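PDB 1M7S: catalase from Pseudomonas syringae, which breaks down hydrogen peroxide into water and oxygen at a buried heme, protecting cells from the toxic effects of peroxide. Local coordinates for residues V193-K197 and L324-R328; F268-D274 and I406-Q410. All coordinates share one frame. Numbering follows the deposited sequence.

Contact 1 of 2, residues V193-K197 and L324-R328; sequences VHAYK and LLQGR. With HEM (protoporphyrin IX containing Fe), chain E.
On the proximal side of the catalase heme pocket, the helix that carries Y332, the probable axial iron ligand as in related catalases, meets the barrel through a buried histidine-arginine pair. V193-K197 runs extended from H194 onward into strand 196-199, while L324-R328 lies near the beginning of helix 323-339. The two backbones come closest at H194 and L325, whose CA atoms lie 6.7 Å apart, and both side chains point into the gap. With chi1 m, H194 lays its ring over the helix: L325 CB sits 3.7 Å from the H194 ring centroid, only 6° off the normal, a CH-pi contact, and H194 CE1 is 3.9 Å from L324 CD2 near the ring plane. L325, in the t,p rotamer, also places CD2 over one face of the Y196 ring, so a branched apolar chain fills the space between two aromatic rings. R328 (m,t,p) extends NH1 to H194 NE2, donating a hydrogen bond of 2.9 Å. Water 1 joins Y196 OH (2.5 Å) to R328 NH1 (3.0 Å), accepting from both. The guanidinium lays one face against the porphyrin, R328 NH2 standing 3.2 Å from HEM C1B, and also donates to Y332 OH; L324 CD1 packs 3.4 Å from HEM CMC. G327 suits its place because a CB there would crowd the heme vinyl carbon CBC. H194 ND1 is hydrogen-bonded to D322 OD2. Since NE2 accepts from arginine, the proton of H194 belongs on ND1, facing D322; the positive arginine beside Y332 OH is consistent with a tyrosinate ligand.

Contact 2 of 2, residues F268-D274 and I406-Q410; sequences FDFDPLD and ITREQ
An arginine side chain from one irregular loop reaches a backbone carbonyl of another, F268 O, and two waters fill much of the polar seam beside it. Just after the accepting carbonyl, the chain folds into a type I beta turn, D271-D274, closed by D274 N to D271 O at 3.0 Å and combined with an Asx turn in which L273 N donates to D271 OD2 (2.8 Å); aspartate suits the first position because its short carboxylate folds back onto the turn. P272, at phi -63°, fits the second. The turn lies in the loop between strands 252-260 and 284-295 of the barrel, and I406-Q410 leads into helix 413-421 of the C-terminal helical region. CA atoms approach most closely at F270 and R408, 5.3 Å. R408, long enough to span the gap in its m,t,m conformation, lies with one guanidinium face over D271 CA and donates from NH1 to F268 O, 3.0 Å; NH1 also bonds L265 O. Its ion pair with D271 is long, R408 NH2 to D271 OD1 being 3.9 Å. I406 (p,t) adds a carbon contact, its CD1 3.9 Å from D271 CB, while Q410 sets its amide beside D269 and F270, OE1 lying 3.9 Å from F270 CB. D274 OD1 forms salt bridges with R132 and K277, and OD2 a hydrogen bond with T276. Water 3 donates to D271 OD1 (3.0 Å) and accepts from R408 NE (3.2 Å), also bonding T407 OG1 at 2.8 Å. Water 4 accepts from D271 N at 2.8 Å, with D274 OD1 at 2.7 Å and R408 O at 2.8 Å.

Along the chain the segments alternate: 193-197, 268-274, 324-328, then 406-410, so each contact closes a loop that contains one segment of the other. Their centres lie about 15 Å apart. Contact 1 is deep, about 12 Å from the centre of the chain, where the lead into strand 196-199 meets helix 323-339 beside the heme; contact 2 lies farther out, about 23 Å from that centre, joining a loop between barrel strands to the approach to the C-terminal helices. They touch directly, A195 CB packing 3.5 Å from L273 CD2. Together the two contacts join the helix of the proximal tyrosine and the approach to the C-terminal helices to the same barrel.

Contact 1 of 2, residues V193-K197 and L324-R328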
loop_
_atom_site.group_PDB
_atom_site.type_symbol
_atom_site.label_atom_id
_atom_site.label_comp_id
_atom_site.label_asym_id
_atom_site.label_seq_id
_atom_site.Cartn_x
_atom_site.Cartn_y
_atom_site.Cartn_z
ATOM N N VAL A 193 14.345 -24.340 18.052
ATOM C CA VAL A 193 14.390 -23.639 19.320
ATOM C C VAL A 193 13.276 -24.106 20.258
ATOM O O VAL A 193 13.582 -24.721 21.300
ATOM C CB VAL A 193 14.414 -22.118 19.194
ATOM C CG1 VAL A 193 14.524 -21.473 20.550
ATOM C CG2 VAL A 193 15.653 -21.713 18.355
ATOM N N HIS A 194 12.037 -23.874 19.911
ATOM C CA HIS A 194 10.925 -24.268 20.761
ATOM C C HIS A 194 10.623 -25.759 20.676
ATOM O O HIS A 194 10.887 -26.363 19.651
ATOM C CB HIS A 194 9.624 -23.632 20.205
ATOM C CG HIS A 194 9.776 -22.213 19.792
ATOM N ND1 HIS A 194 10.001 -21.240 20.739
ATOM C CD2 HIS A 194 9.783 -21.604 18.568
ATOM C CE1 HIS A 194 10.122 -20.065 20.116
ATOM N NE2 HIS A 194 9.979 -20.264 18.828
ATOM N N ALA A 195 9.926 -26.253 21.694
ATOM C CA ALA A 195 9.301 -27.560 21.598
ATOM C C ALA A 195 8.009 -27.286 20.784
ATOM O O ALA A 195 7.332 -26.270 20.987
ATOM C CB ALA A 195 8.806 -28.004 22.979
ATOM N N TYR A 196 7.742 -28.157 19.804
ATOM C CA TYR A 196 6.544 -28.144 19.016
ATOM C C TYR A 196 5.702 -29.348 19.561
ATOM O O TYR A 196 6.281 -30.195 20.224
ATOM C CB TYR A 196 6.786 -28.394 17.528
ATOM C CG TYR A 196 7.225 -27.094 16.866
ATOM C CD1 TYR A 196 8.522 -26.647 17.034
ATOM C CD2 TYR A 196 6.340 -26.319 16.126
ATOM C CE1 TYR A 196 8.949 -25.443 16.471
ATOM C CE2 TYR A 196 6.764 -25.126 15.525
ATOM C CZ TYR A 196 8.056 -24.706 15.730
ATOM O OH TYR A 196 8.514 -23.515 15.184
ATOM N N LYS A 197 4.424 -29.284 19.313
ATOM C CA LYS A 197 3.560 -30.357 19.823
ATOM C C LYS A 197 3.183 -31.221 18.625
ATOM O O LYS A 197 2.539 -30.735 17.683
ATOM C CB LYS A 197 2.371 -29.717 20.523
ATOM C CG LYS A 197 1.187 -30.499 20.960
ATOM C CD LYS A 197 -0.078 -29.713 21.313
ATOM C CE LYS A 197 0.147 -28.589 22.323
ATOM N NZ LYS A 197 -1.190 -28.185 22.902
ATOM N N LEU A 324 7.117 -17.583 23.698
ATOM C CA LEU A 324 7.754 -16.885 22.602
ATOM C C LEU A 324 7.139 -17.396 21.296
ATOM O O LEU A 324 6.813 -16.637 20.361
ATOM C CB LEU A 324 9.266 -17.222 22.656
ATOM C CG LEU A 324 10.122 -16.312 21.777
ATOM C CD1 LEU A 324 10.043 -14.875 22.267
ATOM C CD2 LEU A 324 11.549 -16.840 21.777
ATOM N N LEU A 325 6.974 -18.744 21.250
ATOM C CA LEU A 325 6.389 -19.339 20.046
ATOM C C LEU A 325 4.971 -18.861 19.757
ATOM O O LEU A 325 4.580 -18.638 18.591
ATOM C CB LEU A 325 6.313 -20.863 20.111
ATOM C CG LEU A 325 5.691 -21.598 18.898
ATOM C CD1 LEU A 325 6.281 -21.253 17.537
ATOM C CD2 LEU A 325 5.824 -23.111 19.176
ATOM N N GLN A 326 4.135 -18.792 20.789
ATOM C CA GLN A 326 2.771 -18.333 20.693
ATOM C C GLN A 326 2.700 -17.004 19.935
ATOM O O GLN A 326 1.869 -16.819 19.036
ATOM C CB GLN A 326 2.153 -18.210 22.095
ATOM C CG GLN A 326 1.976 -19.579 22.811
ATOM C CD GLN A 326 0.657 -20.174 22.329
ATOM O OE1 GLN A 326 -0.359 -19.510 22.326
ATOM N NE2 GLN A 326 0.643 -21.455 21.907
ATOM N N GLY A 327 3.541 -16.037 20.308
ATOM C CA GLY A 327 3.592 -14.766 19.554
ATOM C C GLY A 327 3.983 -14.931 18.097
ATOM O O GLY A 327 3.468 -14.196 17.211
ATOM N N ARG A 328 4.856 -15.887 17.804
ATOM C CA ARG A 328 5.348 -16.124 16.434
ATOM C C ARG A 328 4.237 -16.701 15.570
ATOM O O ARG A 328 4.179 -16.377 14.384
ATOM C CB ARG A 328 6.552 -17.048 16.427
ATOM C CG ARG A 328 7.751 -16.534 17.223
ATOM C CD ARG A 328 8.891 -17.587 17.138
ATOM N NE ARG A 328 9.423 -17.546 15.769
ATOM C CZ ARG A 328 10.027 -18.621 15.247
ATOM N NH1 ARG A 328 10.124 -19.731 16.002
ATOM N NH2 ARG A 328 10.529 -18.565 14.040
HETATM C CHA HEM E . 11.731 -13.586 10.580
HETATM C CHB HEM E . 13.635 -17.074 13.343
HETATM C CHC HEM E . 11.606 -15.071 17.246
HETATM C CHD HEM E . 8.935 -12.211 14.360
HETATM C C1A HEM E . 12.427 -14.692 11.007
HETATM C C2A HEM E . 13.251 -15.555 10.128
HETATM C C3A HEM E . 13.774 -16.514 10.890
HETATM C C4A HEM E . 13.326 -16.281 12.253
HETATM C CMA HEM E . 14.676 -17.688 10.483
HETATM C CAA HEM E . 13.377 -15.296 8.617
HETATM C CBA HEM E . 12.487 -16.224 7.723
HETATM C CGA HEM E . 12.870 -15.989 6.237
HETATM O O1A HEM E . 11.956 -15.434 5.579
HETATM O O2A HEM E . 13.996 -16.442 5.950
HETATM C C1B HEM E . 13.232 -16.863 14.634
HETATM C C2B HEM E . 13.504 -17.740 15.765
HETATM C C3B HEM E . 12.949 -17.172 16.856
HETATM C C4B HEM E . 12.314 -15.954 16.431
HETATM C CMB HEM E . 14.311 -19.041 15.653
HETATM C CAB HEM E . 12.936 -17.612 18.320
HETATM C CBB HEM E . 13.044 -18.868 18.710
HETATM C C1C HEM E . 10.641 -14.213 16.783
HETATM C C2C HEM E . 9.575 -13.655 17.582
HETATM C C3C HEM E . 8.820 -12.888 16.784
HETATM C C4C HEM E . 9.434 -12.908 15.473
HETATM C CMC HEM E . 9.305 -13.958 19.081
HETATM C CAC HEM E . 7.551 -12.067 17.085
HETATM C CBC HEM E . 6.569 -12.482 17.904
HETATM C C1D HEM E . 9.532 -12.299 13.096
HETATM C C2D HEM E . 9.113 -11.525 11.939
HETATM C C3D HEM E . 9.870 -11.895 10.904
HETATM C C4D HEM E . 10.785 -12.910 11.377
HETATM C CMD HEM E . 7.991 -10.476 12.020
HETATM C CAD HEM E . 9.816 -11.379 9.437
HETATM C CBD HEM E . 8.949 -12.371 8.579
HETATM C CGD HEM E . 8.657 -11.871 7.176
HETATM O O1D HEM E . 8.394 -12.774 6.306
HETATM O O2D HEM E . 8.637 -10.652 6.878
HETATM N NA HEM E . 12.550 -15.147 12.289
HETATM N NB HEM E . 12.482 -15.785 15.061
HETATM N NC HEM E . 10.554 -13.719 15.500
HETATM N ND HEM E . 10.523 -13.172 12.696
HETATM FE FE HEM E . 11.471 -14.493 13.878
HETATM O O HOH W 1 10.827 -22.582 15.232
HETATM O O HOH W 2 13.538 -13.370 14.780
#

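Contact 2 of 2, residues F268-D274 and I406-Q410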
loop_
_atom_site.group_PDB
_atom_site.type_symbol
_atom_site.label_atom_id
_atom_site.label_comp_id
_atom_site.label_asym_id
_atom_site.label_seq_id
_atom_site.Cartn_x
_atom_site.Cartn_y
_atom_site.Cartn_z
ATOM N N PHE A 268 11.506 -31.468 35.568
ATOM C CA PHE A 268 12.770 -30.760 35.347
ATOM C C PHE A 268 12.916 -29.546 36.239
ATOM O O PHE A 268 11.918 -28.967 36.647
ATOM C CB PHE A 268 12.874 -30.362 33.859
ATOM C CG PHE A 268 12.934 -31.572 32.970
ATOM C CD1 PHE A 268 11.793 -32.090 32.401
ATOM C CD2 PHE A 268 14.149 -32.179 32.720
ATOM C CE1 PHE A 268 11.850 -33.234 31.619
ATOM C CE2 PHE A 268 14.213 -33.324 31.932
ATOM C CZ PHE A 268 13.060 -33.845 31.376
ATOM N N ASP A 269 14.151 -29.125 36.550
ATOM C CA ASP A 269 14.398 -27.919 37.337
ATOM C C ASP A 269 14.304 -26.634 36.515
ATOM O O ASP A 269 14.198 -25.528 37.065
ATOM C CB ASP A 269 15.808 -28.021 37.973
ATOM C CG ASP A 269 15.849 -29.061 39.087
ATOM O OD1 ASP A 269 14.807 -29.410 39.687
ATOM O OD2 ASP A 269 16.951 -29.585 39.393
ATOM N N PHE A 270 14.228 -26.730 35.208
ATOM C CA PHE A 270 13.999 -25.595 34.315
ATOM C C PHE A 270 12.632 -25.860 33.664
ATOM O O PHE A 270 12.140 -27.033 33.712
ATOM C CB PHE A 270 15.095 -25.388 33.241
ATOM C CG PHE A 270 15.315 -26.594 32.340
ATOM C CD1 PHE A 270 14.667 -26.761 31.146
ATOM C CD2 PHE A 270 16.226 -27.579 32.733
ATOM C CE1 PHE A 270 14.877 -27.887 30.362
ATOM C CE2 PHE A 270 16.439 -28.711 31.962
ATOM C CZ PHE A 270 15.779 -28.871 30.755
ATOM N N ASP A 271 12.045 -24.911 32.990
ATOM C CA ASP A 271 10.774 -25.151 32.275
ATOM C C ASP A 271 11.175 -25.613 30.882
ATOM O O ASP A 271 11.856 -24.893 30.130
ATOM C CB ASP A 271 10.024 -23.813 32.183
ATOM C CG ASP A 271 8.622 -24.021 31.634
ATOM O OD1 ASP A 271 7.691 -23.388 32.184
ATOM O OD2 ASP A 271 8.310 -24.829 30.735
ATOM N N PRO A 272 10.774 -26.799 30.447
ATOM C CA PRO A 272 11.081 -27.308 29.134
ATOM C C PRO A 272 10.483 -26.463 28.017
ATOM O O PRO A 272 10.993 -26.619 26.907
ATOM C CB PRO A 272 10.565 -28.772 29.040
ATOM C CG PRO A 272 10.495 -29.083 30.526
ATOM C CD PRO A 272 10.060 -27.790 31.256
ATOM N N LEU A 273 9.452 -25.648 28.276
ATOM C CA LEU A 273 8.934 -24.790 27.205
ATOM C C LEU A 273 9.473 -23.365 27.302
ATOM O O LEU A 273 8.948 -22.437 26.678
ATOM C CB LEU A 273 7.415 -24.805 27.270
ATOM C CG LEU A 273 6.759 -26.211 27.184
ATOM C CD1 LEU A 273 5.259 -26.023 27.236
ATOM C CD2 LEU A 273 7.238 -26.968 25.961
ATOM N N ASP A 274 10.611 -23.206 27.970
ATOM C CA ASP A 274 11.311 -21.916 28.041
ATOM C C ASP A 274 12.304 -21.835 26.863
ATOM O O ASP A 274 13.187 -22.690 26.698
ATOM C CB ASP A 274 12.077 -21.858 29.358
ATOM C CG ASP A 274 12.970 -20.691 29.595
ATOM O OD1 ASP A 274 13.607 -20.671 30.690
ATOM O OD2 ASP A 274 13.023 -19.841 28.673
ATOM N N ILE A 406 7.059 -17.296 33.987
ATOM C CA ILE A 406 7.035 -18.737 34.243
ATOM C C ILE A 406 7.659 -18.987 35.603
ATOM O O ILE A 406 8.462 -18.176 36.045
ATOM C CB ILE A 406 7.811 -19.546 33.193
ATOM C CG1 ILE A 406 9.217 -18.987 32.989
ATOM C CG2 ILE A 406 6.938 -19.565 31.927
ATOM C CD1 ILE A 406 10.047 -19.925 32.056
ATOM N N THR A 407 7.325 -20.122 36.220
ATOM C CA THR A 407 7.752 -20.369 37.586
ATOM C C THR A 407 9.123 -20.980 37.797
ATOM O O THR A 407 9.529 -21.134 38.970
ATOM C CB THR A 407 6.719 -21.305 38.262
ATOM O OG1 THR A 407 6.528 -22.495 37.481
ATOM C CG2 THR A 407 5.391 -20.587 38.408
ATOM N N ARG A 408 9.798 -21.490 36.792
ATOM C CA ARG A 408 11.143 -22.021 36.935
ATOM C C ARG A 408 12.037 -21.209 35.977
ATOM O O ARG A 408 11.657 -21.219 34.795
ATOM C CB ARG A 408 11.177 -23.489 36.458
ATOM C CG ARG A 408 10.568 -24.442 37.485
ATOM C CD ARG A 408 10.426 -25.851 36.876
ATOM N NE ARG A 408 9.359 -25.870 35.873
ATOM C CZ ARG A 408 8.918 -26.867 35.151
ATOM N NH1 ARG A 408 9.482 -28.052 35.247
ATOM N NH2 ARG A 408 7.924 -26.676 34.267
ATOM N N GLU A 409 13.005 -20.439 36.440
ATOM C CA GLU A 409 13.790 -19.686 35.420
ATOM C C GLU A 409 15.162 -20.241 35.116
ATOM O O GLU A 409 15.619 -20.157 33.955
ATOM C CB GLU A 409 13.951 -18.266 35.971
ATOM C CG GLU A 409 12.657 -17.443 35.946
ATOM C CD GLU A 409 13.027 -15.982 36.144
ATOM O OE1 GLU A 409 13.541 -15.293 35.221
ATOM O OE2 GLU A 409 12.821 -15.517 37.293
ATOM N N GLN A 410 15.896 -20.642 36.163
ATOM C CA GLN A 410 17.274 -21.155 36.011
ATOM C C GLN A 410 18.063 -20.378 34.957
ATOM O O GLN A 410 18.554 -20.896 33.943
ATOM C CB GLN A 410 17.181 -22.651 35.669
ATOM C CG GLN A 410 18.561 -23.317 35.830
ATOM C CD GLN A 410 18.550 -24.708 35.207
ATOM O OE1 GLN A 410 18.849 -24.928 34.036
ATOM N NE2 GLN A 410 18.144 -25.656 36.086
HETATM O O HOH W 3 7.943 -23.141 35.159
HETATM O O HOH W 4 13.282 -22.394 32.793
#